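Local coordinates for protein type IV pilus biogenesis factor PilY1 (Pseudomonas aeruginosa, PDB 3HX6) that primes type IV pilus assembly and acts in twitching motility and host-cell adhesion, its C-terminal beta-propeller domain binding calcium, at residues Val241-Ser252 with Ala270-Phe280; Val345-Phe353 with Glu447-Ala455. The protein carries 3 engineered substitutions. All coordinates share one frame; numbering follows the deposited sequence.

Interaction 1 (Val241-Ser252 with Ala270-Phe280)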
loop_
_atom_site.group_PDB
_atom_site.type_symbol
_atom_site.label_atom_id
_atom_site.label_comp_id
_atom_site.label_asym_id
_atom_site.label_seq_id
_atom_site.Cartn_x
_atom_site.Cartn_y
_atom_site.Cartn_z
ATOM N N VAL A 241 -32.145 25.448 -0.776
ATOM C CA VAL A 241 -32.490 25.062 -2.116
ATOM C C VAL A 241 -34.019 25.064 -2.147
ATOM O O VAL A 241 -34.646 24.757 -1.138
ATOM C CB VAL A 241 -31.879 23.672 -2.366
ATOM C CG1 VAL A 241 -32.958 22.634 -2.544
ATOM C CG2 VAL A 241 -30.906 23.751 -3.496
ATOM N N THR A 242 -34.618 25.434 -3.278
ATOM C CA THR A 242 -36.080 25.470 -3.358
ATOM C C THR A 242 -36.699 24.112 -3.672
ATOM O O THR A 242 -37.416 23.547 -2.845
ATOM C CB THR A 242 -36.569 26.484 -4.418
ATOM O OG1 THR A 242 -36.084 27.792 -4.088
ATOM C CG2 THR A 242 -38.092 26.521 -4.462
ATOM N N GLY A 243 -36.414 23.588 -4.859
ATOM C CA GLY A 243 -36.968 22.304 -5.251
ATOM C C GLY A 243 -38.478 22.412 -5.359
ATOM O O GLY A 243 -39.012 23.486 -5.629
ATOM N N ARG A 244 -39.168 21.297 -5.146
ATOM C CA ARG A 244 -40.627 21.272 -5.201
ATOM C C ARG A 244 -41.149 21.594 -3.802
ATOM O O ARG A 244 -40.791 20.926 -2.840
ATOM C CB ARG A 244 -41.096 19.884 -5.642
ATOM C CG ARG A 244 -40.592 19.470 -7.023
ATOM C CD ARG A 244 -40.199 18.001 -7.023
ATOM N NE ARG A 244 -41.272 17.184 -6.479
ATOM C CZ ARG A 244 -41.112 15.974 -5.960
ATOM N NH1 ARG A 244 -39.911 15.411 -5.905
ATOM N NH2 ARG A 244 -42.167 15.327 -5.492
ATOM N N THR A 245 -41.990 22.618 -3.684
ATOM C CA THR A 245 -42.506 23.015 -2.373
ATOM C C THR A 245 -43.757 22.271 -1.921
ATOM O O THR A 245 -44.450 21.639 -2.722
ATOM C CB THR A 245 -42.794 24.528 -2.324
ATOM O OG1 THR A 245 -43.749 24.870 -3.335
ATOM C CG2 THR A 245 -41.511 25.320 -2.556
ATOM N N GLY A 246 -44.037 22.348 -0.623
ATOM C CA GLY A 246 -45.199 21.670 -0.078
ATOM C C GLY A 246 -45.019 20.164 -0.042
ATOM O O GLY A 246 -45.941 19.423 0.317
ATOM N N VAL A 247 -43.833 19.706 -0.432
ATOM C CA VAL A 247 -43.508 18.280 -0.430
ATOM C C VAL A 247 -42.253 18.097 0.421
ATOM O O VAL A 247 -41.264 18.794 0.230
ATOM C CB VAL A 247 -43.238 17.754 -1.871
ATOM C CG1 VAL A 247 -42.603 16.367 -1.819
ATOM C CG2 VAL A 247 -44.547 17.686 -2.650
ATOM N N PRO A 248 -42.279 17.160 1.375
ATOM C CA PRO A 248 -41.115 16.927 2.235
ATOM C C PRO A 248 -39.790 16.867 1.472
ATOM O O PRO A 248 -39.710 16.269 0.398
ATOM C CB PRO A 248 -41.444 15.598 2.905
ATOM C CG PRO A 248 -42.939 15.648 3.014
ATOM C CD PRO A 248 -43.347 16.182 1.658
ATOM N N ASN A 249 -38.764 17.508 2.023
ATOM C CA ASN A 249 -37.441 17.490 1.415
ATOM C C ASN A 249 -36.380 17.545 2.510
ATOM O O ASN A 249 -36.684 17.807 3.675
ATOM C CB ASN A 249 -37.245 18.668 0.449
ATOM C CG ASN A 249 -36.169 18.385 -0.603
ATOM O OD1 ASN A 249 -35.567 17.310 -0.612
ATOM N ND2 ASN A 249 -35.930 19.347 -1.498
ATOM N N GLY A 250 -35.138 17.293 2.115
ATOM C CA GLY A 250 -34.013 17.299 3.029
ATOM C C GLY A 250 -32.793 17.065 2.161
ATOM O O GLY A 250 -32.861 16.281 1.210
ATOM N N LEU A 251 -31.687 17.741 2.449
ATOM C CA LEU A 251 -30.492 17.564 1.633
ATOM C C LEU A 251 -29.640 16.418 2.172
ATOM O O LEU A 251 -29.467 16.288 3.376
ATOM C CB LEU A 251 -29.666 18.852 1.601
ATOM C CG LEU A 251 -28.589 18.855 0.514
ATOM C CD1 LEU A 251 -29.278 18.856 -0.855
ATOM C CD2 LEU A 251 -27.695 20.072 0.655
ATOM N N SER A 252 -29.096 15.603 1.273
ATOM C CA SER A 252 -28.281 14.457 1.672
ATOM C C SER A 252 -26.777 14.724 1.653
ATOM O O SER A 252 -26.343 15.876 1.580
ATOM C CB SER A 252 -28.610 13.261 0.778
ATOM O OG SER A 252 -29.995 12.960 0.851
ATOM N N ALA A 270 -24.875 17.608 -4.152
ATOM C CA ALA A 270 -25.649 16.841 -3.191
ATOM C C ALA A 270 -27.068 16.591 -3.681
ATOM O O ALA A 270 -27.702 17.475 -4.254
ATOM C CB ALA A 270 -25.683 17.587 -1.841
ATOM N N GLY A 271 -27.560 15.379 -3.465
ATOM C CA GLY A 271 -28.920 15.070 -3.862
ATOM C C GLY A 271 -29.815 15.342 -2.669
ATOM O O GLY A 271 -29.321 15.645 -1.576
ATOM N N ASP A 272 -31.128 15.269 -2.861
ATOM C CA ASP A 272 -32.044 15.494 -1.756
ATOM C C ASP A 272 -33.150 14.433 -1.764
ATOM O O ASP A 272 -33.189 13.577 -2.652
ATOM C CB ASP A 272 -32.622 16.917 -1.814
ATOM C CG ASP A 272 -33.517 17.151 -3.022
ATOM O OD1 ASP A 272 -33.819 18.337 -3.301
ATOM O OD2 ASP A 272 -33.925 16.170 -3.685
ATOM N N LEU A 273 -34.027 14.475 -0.767
ATOM C CA LEU A 273 -35.113 13.507 -0.670
ATOM C C LEU A 273 -36.060 13.588 -1.854
ATOM O O LEU A 273 -36.779 12.638 -2.144
ATOM C CB LEU A 273 -35.905 13.718 0.626
ATOM C CG LEU A 273 -35.136 13.487 1.930
ATOM C CD1 LEU A 273 -36.054 13.737 3.121
ATOM C CD2 LEU A 273 -34.595 12.061 1.959
ATOM N N GLN A 274 -36.050 14.724 -2.543
ATOM C CA GLN A 274 -36.925 14.920 -3.694
ATOM C C GLN A 274 -36.343 14.405 -4.995
ATOM O O GLN A 274 -37.009 14.435 -6.032
ATOM C CB GLN A 274 -37.273 16.397 -3.843
ATOM C CG GLN A 274 -38.439 16.827 -2.975
ATOM C CD GLN A 274 -38.704 18.308 -3.059
ATOM O OE1 GLN A 274 -38.277 18.973 -4.004
ATOM N NE2 GLN A 274 -39.426 18.839 -2.077
ATOM N N GLY A 275 -35.102 13.939 -4.944
ATOM C CA GLY A 275 -34.463 13.424 -6.138
ATOM C C GLY A 275 -33.708 14.468 -6.932
ATOM O O GLY A 275 -33.243 14.193 -8.039
ATOM N N ASN A 276 -33.585 15.673 -6.389
ATOM C CA ASN A 276 -32.857 16.721 -7.092
ATOM C C ASN A 276 -31.372 16.597 -6.789
ATOM O O ASN A 276 -30.991 16.384 -5.642
ATOM C CB ASN A 276 -33.330 18.102 -6.642
ATOM C CG ASN A 276 -34.808 18.299 -6.848
ATOM O OD1 ASN A 276 -35.284 18.356 -7.982
ATOM N ND2 ASN A 276 -35.553 18.395 -5.747
ATOM N N LEU A 277 -30.535 16.719 -7.815
ATOM C CA LEU A 277 -29.089 16.666 -7.614
ATOM C C LEU A 277 -28.653 18.125 -7.717
ATOM O O LEU A 277 -28.637 18.711 -8.804
ATOM C CB LEU A 277 -28.413 15.817 -8.699
ATOM C CG LEU A 277 -26.952 15.381 -8.493
ATOM C CD1 LEU A 277 -26.041 16.598 -8.415
ATOM C CD2 LEU A 277 -26.838 14.537 -7.230
ATOM N N TRP A 278 -28.311 18.714 -6.580
ATOM C CA TRP A 278 -27.919 20.114 -6.549
ATOM C C TRP A 278 -26.424 20.354 -6.608
ATOM O O TRP A 278 -25.640 19.516 -6.179
ATOM C CB TRP A 278 -28.423 20.777 -5.262
ATOM C CG TRP A 278 -29.887 20.647 -5.025
ATOM C CD1 TRP A 278 -30.514 19.729 -4.232
ATOM C CD2 TRP A 278 -30.916 21.456 -5.600
ATOM N NE1 TRP A 278 -31.880 19.919 -4.275
ATOM C CE2 TRP A 278 -32.153 20.972 -5.109
ATOM C CE3 TRP A 278 -30.914 22.547 -6.485
ATOM C CZ2 TRP A 278 -33.380 21.541 -5.474
ATOM C CZ3 TRP A 278 -32.138 23.118 -6.848
ATOM C CH2 TRP A 278 -33.354 22.611 -6.341
ATOM N N ARG A 279 -26.035 21.497 -7.165
ATOM C CA ARG A 279 -24.635 21.879 -7.154
ATOM C C ARG A 279 -24.633 23.236 -6.471
ATOM O O ARG A 279 -25.587 24.015 -6.601
ATOM C CB ARG A 279 -24.018 22.018 -8.543
ATOM C CG ARG A 279 -22.484 22.045 -8.446
ATOM C CD ARG A 279 -21.795 22.391 -9.757
ATOM N NE ARG A 279 -21.872 23.816 -10.058
ATOM C CZ ARG A 279 -21.365 24.366 -11.157
ATOM N NH1 ARG A 279 -20.748 23.606 -12.056
ATOM N NH2 ARG A 279 -21.462 25.673 -11.354
ATOM N N PHE A 280 -23.566 23.507 -5.733
ATOM C CA PHE A 280 -23.422 24.757 -5.016
ATOM C C PHE A 280 -22.067 25.327 -5.394
ATOM O O PHE A 280 -21.085 24.593 -5.470
ATOM C CB PHE A 280 -23.464 24.500 -3.505
ATOM C CG PHE A 280 -24.728 23.819 -3.033
ATOM C CD1 PHE A 280 -25.785 24.561 -2.523
ATOM C CD2 PHE A 280 -24.854 22.429 -3.103
ATOM C CE1 PHE A 280 -26.959 23.935 -2.084
ATOM C CE2 PHE A 280 -26.022 21.788 -2.670
ATOM C CZ PHE A 280 -27.078 22.545 -2.159
#
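Leu-251 and Asp-272 sit opposite each other as an antiparallel non-hydrogen-bonded pair where two strands of a four-stranded beta-propeller blade meet, and the loop running from Val-241 brings the chain in from the outermost strand of the preceding blade. Backbone bonds lie on both sides of that pair: Ser-252 N to Gly-271 O and Leu-273 N to Gly-250 O, each 2.9 Å. The packed part, joined by Leu-225, lies at the Val-241 and Leu-251 end. Val-241 lies over the Trp-278 indole, too closely modelled for the detail to be trusted; Leu-251 sends CD1 to Trp-278 CD1 at 3.7 Å and CD2 to Phe-280 CZ at 3.8 Å.

Next to it is a buried carboxylate. Asp-272 OD1 accepts three bonds: Trp-278 NE1 at 2.7 Å and Asn-249 ND2 at 3.0 Å reach it from opposite faces of the carboxylate, both well out of its plane, and Asn-276 ND2 donates to its syn lone pair. Asn-276 OD1 is hydrogen-bonded to Ser-317 OG, which fixes the rotation of that amide. With chi1 at 66°, the carboxylate lies between its own backbone N and carbonyl carbon, and OD2 takes the Asn-276 amide N-H, which helps hold the type I turn from Asp-272 to Gly-275.

Farther out, the 244-248 part of the loop is largely exposed, and contact there rests mainly on one side chain. Gln-274 extends beyond CG into the loop, its amide stacked on that of Asn-249 with the planes 15° apart. The guanidinium of Arg-244, at the solvent side, lies with one face over Gln-274 CG. The Gln-274 amide pairs with the Arg-244 backbone in both directions: OE1 accepts from Arg-244 N at 2.7 Å, and NE2 donates to Arg-244 O at 2.6 Å.

Interaction 2 (Val345-Phe353 with Glu447-Ala455)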
loop_
_atom_site.group_PDB
_atom_site.type_symbol
_atom_site.label_atom_id
_atom_site.label_comp_id
_atom_site.label_asym_id
_atom_site.label_seq_id
_atom_site.Cartn_x
_atom_site.Cartn_y
_atom_site.Cartn_z
ATOM N N VAL A 345 -21.189 13.673 -13.290
ATOM C CA VAL A 345 -21.635 13.579 -11.908
ATOM C C VAL A 345 -22.409 12.277 -11.750
ATOM O O VAL A 345 -23.453 12.082 -12.368
ATOM C CB VAL A 345 -22.533 14.771 -11.543
ATOM C CG1 VAL A 345 -22.859 14.745 -10.057
ATOM C CG2 VAL A 345 -21.836 16.077 -11.925
ATOM N N ILE A 346 -21.889 11.380 -10.923
ATOM C CA ILE A 346 -22.527 10.087 -10.717
ATOM C C ILE A 346 -23.250 10.027 -9.377
ATOM O O ILE A 346 -22.688 10.370 -8.339
ATOM C CB ILE A 346 -21.474 8.954 -10.792
ATOM C CG1 ILE A 346 -20.728 9.047 -12.130
ATOM C CG2 ILE A 346 -22.149 7.599 -10.630
ATOM C CD1 ILE A 346 -19.569 8.085 -12.276
ATOM N N PHE A 347 -24.509 9.602 -9.407
ATOM C CA PHE A 347 -25.298 9.489 -8.187
ATOM C C PHE A 347 -26.366 8.417 -8.339
ATOM O O PHE A 347 -26.865 8.174 -9.441
ATOM C CB PHE A 347 -25.951 10.836 -7.835
ATOM C CG PHE A 347 -26.715 11.456 -8.974
ATOM C CD1 PHE A 347 -26.045 12.112 -9.999
ATOM C CD2 PHE A 347 -28.105 11.376 -9.025
ATOM C CE1 PHE A 347 -26.751 12.684 -11.063
ATOM C CE2 PHE A 347 -28.817 11.945 -10.086
ATOM C CZ PHE A 347 -28.137 12.599 -11.103
ATOM N N GLY A 348 -26.698 7.767 -7.228
ATOM C CA GLY A 348 -27.703 6.719 -7.248
ATOM C C GLY A 348 -28.843 7.081 -6.321
ATOM O O GLY A 348 -28.676 7.896 -5.410
ATOM N N THR A 349 -30.001 6.466 -6.525
ATOM C CA THR A 349 -31.144 6.800 -5.701
ATOM C C THR A 349 -31.471 5.729 -4.672
ATOM O O THR A 349 -31.081 4.568 -4.813
ATOM C CB THR A 349 -32.379 7.079 -6.584
ATOM O OG1 THR A 349 -32.752 5.884 -7.279
ATOM C CG2 THR A 349 -32.049 8.165 -7.612
ATOM N N GLY A 350 -32.193 6.142 -3.637
ATOM C CA GLY A 350 -32.584 5.238 -2.573
ATOM C C GLY A 350 -32.738 5.994 -1.266
ATOM O O GLY A 350 -32.243 7.112 -1.123
ATOM N N LYS A 351 -33.455 5.399 -0.318
ATOM C CA LYS A 351 -33.650 6.007 0.991
ATOM C C LYS A 351 -33.889 4.854 1.952
ATOM O O LYS A 351 -34.582 3.893 1.621
ATOM C CB LYS A 351 -34.813 7.015 0.974
ATOM C CG LYS A 351 -36.216 6.467 1.070
ATOM C CD LYS A 351 -37.211 7.634 0.974
ATOM C CE LYS A 351 -38.630 7.219 1.316
ATOM N NZ LYS A 351 -38.782 6.932 2.769
ATOM N N TYR A 352 -33.304 4.950 3.138
ATOM C CA TYR A 352 -33.370 3.865 4.105
ATOM C C TYR A 352 -33.469 4.342 5.551
ATOM O O TYR A 352 -33.343 3.529 6.466
ATOM C CB TYR A 352 -32.079 3.055 3.943
ATOM C CG TYR A 352 -32.099 1.611 4.383
ATOM C CD1 TYR A 352 -30.946 1.021 4.892
ATOM C CD2 TYR A 352 -33.228 0.809 4.210
ATOM C CE1 TYR A 352 -30.904 -0.327 5.212
ATOM C CE2 TYR A 352 -33.193 -0.554 4.529
ATOM C CZ TYR A 352 -32.023 -1.109 5.028
ATOM O OH TYR A 352 -31.948 -2.446 5.344
ATOM N N PHE A 353 -33.694 5.635 5.774
ATOM C CA PHE A 353 -33.724 6.143 7.144
ATOM C C PHE A 353 -34.972 5.892 7.972
ATOM O O PHE A 353 -34.891 5.836 9.196
ATOM C CB PHE A 353 -33.375 7.640 7.173
ATOM C CG PHE A 353 -34.421 8.532 6.573
ATOM C CD1 PHE A 353 -35.325 9.207 7.382
ATOM C CD2 PHE A 353 -34.486 8.721 5.201
ATOM C CE1 PHE A 353 -36.279 10.060 6.833
ATOM C CE2 PHE A 353 -35.432 9.567 4.641
ATOM C CZ PHE A 353 -36.333 10.241 5.458
ATOM N N GLU A 447 -33.877 -2.784 -5.042
ATOM C CA GLU A 447 -32.445 -2.588 -4.858
ATOM C C GLU A 447 -32.213 -1.083 -4.882
ATOM O O GLU A 447 -32.788 -0.371 -5.709
ATOM C CB GLU A 447 -31.659 -3.264 -5.985
ATOM C CG GLU A 447 -30.135 -3.111 -5.889
ATOM C CD GLU A 447 -29.406 -3.864 -6.993
ATOM O OE1 GLU A 447 -30.084 -4.456 -7.854
ATOM O OE2 GLU A 447 -28.154 -3.862 -7.011
ATOM N N MET A 448 -31.392 -0.584 -3.971
ATOM C CA MET A 448 -31.137 0.849 -3.949
ATOM C C MET A 448 -29.736 1.218 -3.495
ATOM O O MET A 448 -29.001 0.388 -2.964
ATOM C CB MET A 448 -32.171 1.541 -3.058
ATOM C CG MET A 448 -32.302 0.920 -1.688
ATOM S SD MET A 448 -33.579 1.698 -0.694
ATOM C CE MET A 448 -32.803 1.671 0.889
ATOM N N LEU A 449 -29.373 2.475 -3.726
ATOM C CA LEU A 449 -28.066 2.978 -3.331
ATOM C C LEU A 449 -28.179 3.887 -2.109
ATOM O O LEU A 449 -28.882 4.898 -2.163
ATOM C CB LEU A 449 -27.440 3.794 -4.462
ATOM C CG LEU A 449 -26.022 4.282 -4.151
ATOM C CD1 LEU A 449 -25.073 3.125 -4.367
ATOM C CD2 LEU A 449 -25.626 5.460 -5.035
ATOM N N ILE A 450 -27.520 3.540 -1.009
ATOM C CA ILE A 450 -27.548 4.442 0.137
ATOM C C ILE A 450 -26.128 4.760 0.621
ATOM O O ILE A 450 -25.922 5.741 1.324
ATOM C CB ILE A 450 -28.412 3.911 1.332
ATOM C CG1 ILE A 450 -27.663 2.842 2.120
ATOM C CG2 ILE A 450 -29.760 3.403 0.821
ATOM C CD1 ILE A 450 -27.590 1.514 1.453
ATOM N N GLU A 451 -25.157 3.944 0.219
ATOM C CA GLU A 451 -23.751 4.135 0.610
ATOM C C GLU A 451 -22.970 4.908 -0.451
ATOM O O GLU A 451 -23.248 4.789 -1.647
ATOM C CB GLU A 451 -23.064 2.780 0.817
ATOM C CG GLU A 451 -23.646 1.939 1.945
ATOM C CD GLU A 451 -23.401 2.556 3.304
ATOM O OE1 GLU A 451 -22.219 2.789 3.635
ATOM O OE2 GLU A 451 -24.380 2.808 4.038
ATOM N N ASP A 452 -21.985 5.689 -0.012
ATOM C CA ASP A 452 -21.172 6.459 -0.942
ATOM C C ASP A 452 -20.403 5.539 -1.884
ATOM O O ASP A 452 -20.141 4.377 -1.570
ATOM C CB ASP A 452 -20.199 7.364 -0.187
ATOM C CG ASP A 452 -20.903 8.498 0.533
ATOM O OD1 ASP A 452 -22.157 8.551 0.507
ATOM O OD2 ASP A 452 -20.197 9.343 1.126
ATOM N N MET A 453 -20.042 6.079 -3.041
ATOM C CA MET A 453 -19.333 5.323 -4.053
ATOM C C MET A 453 -17.878 5.748 -4.148
ATOM O O MET A 453 -17.469 6.748 -3.558
ATOM C CB MET A 453 -20.012 5.522 -5.403
ATOM C CG MET A 453 -21.517 5.311 -5.367
ATOM S SD MET A 453 -22.245 5.569 -6.996
ATOM C CE MET A 453 -22.682 7.302 -6.905
ATOM N N ILE A 454 -17.102 4.985 -4.909
ATOM C CA ILE A 454 -15.684 5.268 -5.084
ATOM C C ILE A 454 -15.315 5.290 -6.557
ATOM O O ILE A 454 -15.421 4.276 -7.248
ATOM C CB ILE A 454 -14.816 4.197 -4.390
ATOM C CG1 ILE A 454 -15.195 4.108 -2.910
ATOM C CG2 ILE A 454 -13.333 4.537 -4.553
ATOM C CD1 ILE A 454 -14.752 2.798 -2.242
ATOM N N ALA A 455 -14.882 6.448 -7.031
ATOM C CA ALA A 455 -14.477 6.596 -8.419
ATOM C C ALA A 455 -12.955 6.639 -8.444
ATOM O O ALA A 455 -12.342 7.483 -7.793
ATOM C CB ALA A 455 -15.058 7.884 -9.004
HETATM O O HOH W 1 -28.847 7.435 -2.704
#
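Leu-449 O and Gly-348 O are joined by a water that donates to both, at 2.6 Å to Leu-449 O and 2.8 Å to Gly-348 O, and so bridges the two segments. Beside it Thr-349 O takes the amide N-H of Leu-449 at 2.9 Å, a nearly straight bond (167°) whose donor is tilted from the carbonyl plane. With no side chain on Gly-348 and Gly-350, side chains of the other segment lie directly on their CA atoms: Leu-449 CD2 tightly on Gly-348 CA at 3.3 Å, Met-448 CB on Gly-350 CA. The contact joins the end of strand 343-348 to the irregular chain leading into strand 454-456, an outermost strand of the same ten-stranded mixed sheet. The Met-448 and Tyr-352 side chains cross at about a right angle, and the bend at chi3 of Met-448 brings its CE to Tyr-352 CB at 3.4 Å; Ile-450 CG2 touches the same CB. The Tyr-352 ring itself meets His-132 edge-to-face. At the other end Met-453 also turns at chi3 (-92°), which brings its CE to Phe-347 CA at 3.6 Å and to Ile-346 CG2 at 3.8 Å.

Both contacts are mostly buried, but interaction 1 has an exposed fringe at its loop, while interaction 2 has no exposed residue among those that touch. Interaction 1 belongs to a four-stranded blade and adds to its backbone strand pairing a carboxylate and side-chain amides bonded to one another, to an indole N-H and to the loop backbone. Interaction 2, nearer the centre of the chain, belongs to the large mixed sheet and combines backbone and water bonds with methionine and aliphatic packing. Their centres are about 15 Å apart, and they meet directly: Leu-277 CD2 packs on Phe-347 CG at 3.5 Å, and Leu-273 CD2 on Phe-353 CE2 at 3.8 Å.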